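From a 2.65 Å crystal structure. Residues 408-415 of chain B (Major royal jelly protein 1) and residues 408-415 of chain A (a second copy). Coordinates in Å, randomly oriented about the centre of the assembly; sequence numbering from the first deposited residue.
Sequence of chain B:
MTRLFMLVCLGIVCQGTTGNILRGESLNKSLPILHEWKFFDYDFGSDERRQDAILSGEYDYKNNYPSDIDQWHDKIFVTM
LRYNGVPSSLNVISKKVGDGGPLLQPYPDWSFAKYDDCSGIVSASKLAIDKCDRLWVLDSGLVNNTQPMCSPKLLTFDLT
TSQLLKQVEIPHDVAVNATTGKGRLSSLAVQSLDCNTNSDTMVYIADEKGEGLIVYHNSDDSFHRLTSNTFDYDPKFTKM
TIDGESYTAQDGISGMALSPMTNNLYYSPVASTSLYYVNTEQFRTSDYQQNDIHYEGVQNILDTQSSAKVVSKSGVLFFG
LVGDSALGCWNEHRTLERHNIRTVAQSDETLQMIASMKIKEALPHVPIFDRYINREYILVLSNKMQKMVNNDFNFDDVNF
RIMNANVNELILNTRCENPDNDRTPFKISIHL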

# COMPACT_ATOMS: atom_id res chain seq x y z
N ASN B 408 -15.75 17.23 21.21
CA ASN B 408 -17.05 16.89 20.65
C ASN B 408 -17.70 15.75 21.42
O ASN B 408 -18.88 15.84 21.73
CB ASN B 408 -16.94 16.58 19.16
CG ASN B 408 -18.28 16.25 18.50
OD1 ASN B 408 -19.37 16.59 18.98
N GLU B 409 -16.93 14.72 21.75
CA GLU B 409 -17.43 13.60 22.60
C GLU B 409 -17.95 14.06 23.98
O GLU B 409 -18.85 13.45 24.56
CB GLU B 409 -16.33 12.52 22.78
CG GLU B 409 -15.94 11.75 21.52
N LEU B 410 -17.39 15.13 24.50
CA LEU B 410 -17.71 15.62 25.84
C LEU B 410 -19.07 16.33 25.87
O LEU B 410 -19.83 16.18 26.81
CB LEU B 410 -16.57 16.55 26.33
CG LEU B 410 -16.14 16.57 27.79
CD1 LEU B 410 -15.80 15.19 28.34
CD2 LEU B 410 -14.93 17.51 27.91
N ILE B 411 -19.38 17.05 24.80
CA ILE B 411 -20.61 17.87 24.70
C ILE B 411 -21.73 17.30 23.82
O ILE B 411 -22.84 17.87 23.79
CB ILE B 411 -20.27 19.29 24.18
CG1 ILE B 411 -19.78 19.25 22.71
CG2 ILE B 411 -19.23 19.95 25.08
CD1 ILE B 411 -19.20 20.55 22.19
N LEU B 412 -21.46 16.21 23.09
CA LEU B 412 -22.40 15.70 22.08
C LEU B 412 -23.76 15.38 22.70
O LEU B 412 -23.80 14.78 23.77
CB LEU B 412 -21.86 14.44 21.41
CG LEU B 412 -22.66 13.86 20.24
CD1 LEU B 412 -22.61 14.80 19.05
CD2 LEU B 412 -22.16 12.48 19.86
N ASN B 413 -24.84 15.75 22.01
CA ASN B 413 -26.21 15.58 22.53
C ASN B 413 -26.44 16.31 23.87
O ASN B 413 -27.12 15.79 24.76
CB ASN B 413 -26.60 14.09 22.66
CG ASN B 413 -26.31 13.28 21.40
OD1 ASN B 413 -26.40 13.79 20.28
ND2 ASN B 413 -25.98 12.02 21.58
N THR B 414 -25.84 17.49 24.01
CA THR B 414 -26.07 18.36 25.18
C THR B 414 -26.23 19.78 24.66
O THR B 414 -25.86 20.06 23.52
CB THR B 414 -24.92 18.33 26.23
OG1 THR B 414 -23.80 19.12 25.79
CG2 THR B 414 -24.47 16.90 26.54
N ARG B 415 -26.73 20.68 25.50
CA ARG B 415 -26.98 22.05 25.07
C ARG B 415 -25.70 22.78 24.64
O ARG B 415 -25.78 23.75 23.90
CB ARG B 415 -27.73 22.86 26.13
CG ARG B 415 -28.53 24.05 25.57
CD ARG B 415 -30.02 23.76 25.32
NE ARG B 415 -30.83 24.98 25.25
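Chain A (408-415) NELILNTR

The two copies meet through the same segment, the end of a helix and the turn that follows it, arranged so that most contacts of chain A on chain B, the asparagine hydrogen bonds above all, have a near-identical counterpart in the reverse sense. In chain A, as in chain B, residues 408-411 close a helix that begins earlier in the chain. L412(A) is the first residue to leave helical phi/psi, at -55/137, and N413(A) then takes positive values of 57/39; together they form the central pair of a type II beta turn from I411(A) to T414(A). The turns face each other at N413, where the CA atoms of N413(B) and N413(A) lie 6.2 Å apart; taken end to end, the two segments run in broadly the same direction.

The asparagine side chain is the centre of the contact. N413(A) points toward chain B with chi1 at -50° (m) and chi2 at -33°, values matched exactly by N413(B). This conformation carries its amide between the last helical turn of the partner and the turn that follows; the carbonyl of E409(B) is free there because the chain leaves the helix before N413(B) could supply its amide. ND2 of N413(A) donates to O of E409(B) at 3.0 Å and to O of L412(B) at 2.8 Å, so both amide hydrogens are used. In return, ND2 of N413(B) reaches O of E409(A) at 3.0 Å and O of L412(A) at 2.8 Å.

L412(A) also points toward chain B. Its t,p rotamer (-173°, 66°), shared by L412(B), brings CD2 of L412(A) to 3.7 Å from CD2 of L412(B), an apolar contact between equivalent leucines. The same methyl of L412(A) lies 3.6 Å from O of E409(B), while CD2 of L412(B) packs 3.5 Å from CG of E409(A). The glutamates differ: chi1 is t in E409(A) and m in E409(B), whose side chain is not modelled beyond CG.

The CA-to-CB bond of T414(A) points sideways, and its CG2 lies 4.0 Å from CB of N413(B). Its chi1 of 78° (p) places OG1 2.6 Å from O of I411(A), a hydrogen bond that ties the end of the turn to its start. L410(A) and I411(A) direct their CA-to-CB bonds away from chain B; L410(A) comes near through its carbonyl, O lying 3.1 Å from ND2 of N413(B) at an angle too poor for a hydrogen bond.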

# COMPACT_ATOMS: atom_id res chain seq x y z
N ASN A 408 -23.97 4.58 18.96
CA ASN A 408 -23.29 5.20 20.09
C ASN A 408 -23.35 6.73 19.99
O ASN A 408 -23.64 7.38 20.99
CB ASN A 408 -21.83 4.71 20.18
CG ASN A 408 -21.09 5.26 21.38
OD1 ASN A 408 -20.62 6.40 21.35
N GLU A 409 -23.12 7.29 18.80
CA GLU A 409 -23.26 8.74 18.57
C GLU A 409 -24.68 9.29 18.88
O GLU A 409 -24.84 10.44 19.26
CB GLU A 409 -22.86 9.10 17.13
CG GLU A 409 -22.33 10.52 16.94
CD GLU A 409 -21.66 10.79 15.57
OE1 GLU A 409 -21.78 11.94 15.07
OE2 GLU A 409 -21.00 9.89 14.99
N LEU A 410 -25.70 8.45 18.72
CA LEU A 410 -27.09 8.87 18.89
C LEU A 410 -27.44 9.01 20.37
O LEU A 410 -28.14 9.93 20.77
CB LEU A 410 -28.00 7.84 18.18
CG LEU A 410 -29.41 8.10 17.66
CD1 LEU A 410 -29.55 9.42 16.94
CD2 LEU A 410 -29.83 6.97 16.75
N ILE A 411 -26.91 8.11 21.19
CA ILE A 411 -27.23 8.03 22.61
C ILE A 411 -26.16 8.59 23.57
O ILE A 411 -26.43 8.72 24.76
CB ILE A 411 -27.53 6.57 23.03
CG1 ILE A 411 -26.26 5.69 22.96
CG2 ILE A 411 -28.66 6.01 22.20
CD1 ILE A 411 -26.51 4.21 23.14
N LEU A 412 -24.98 8.95 23.05
CA LEU A 412 -23.87 9.45 23.87
C LEU A 412 -24.29 10.64 24.70
O LEU A 412 -24.95 11.54 24.19
CB LEU A 412 -22.69 9.89 22.98
CG LEU A 412 -21.38 10.29 23.69
CD1 LEU A 412 -20.76 9.10 24.40
CD2 LEU A 412 -20.42 10.88 22.68
N ASN A 413 -23.87 10.65 25.97
CA ASN A 413 -24.28 11.68 26.95
C ASN A 413 -25.82 11.78 27.11
O ASN A 413 -26.37 12.90 27.20
CB ASN A 413 -23.70 13.07 26.57
CG ASN A 413 -22.21 13.04 26.30
OD1 ASN A 413 -21.47 12.28 26.90
ND2 ASN A 413 -21.75 13.90 25.39
N THR A 414 -26.50 10.64 27.09
CA THR A 414 -27.95 10.57 27.37
C THR A 414 -28.19 9.37 28.25
O THR A 414 -27.34 8.49 28.34
CB THR A 414 -28.85 10.45 26.10
OG1 THR A 414 -28.84 9.11 25.60
CG2 THR A 414 -28.41 11.41 24.98
N ARG A 415 -29.39 9.31 28.86
CA ARG A 415 -29.69 8.22 29.79
C ARG A 415 -29.64 6.85 29.14
O ARG A 415 -29.45 5.85 29.83
CB ARG A 415 -31.03 8.44 30.50
CG ARG A 415 -31.13 7.72 31.86
CD ARG A 415 -30.89 8.65 33.06
NE ARG A 415 -31.19 7.98 34.33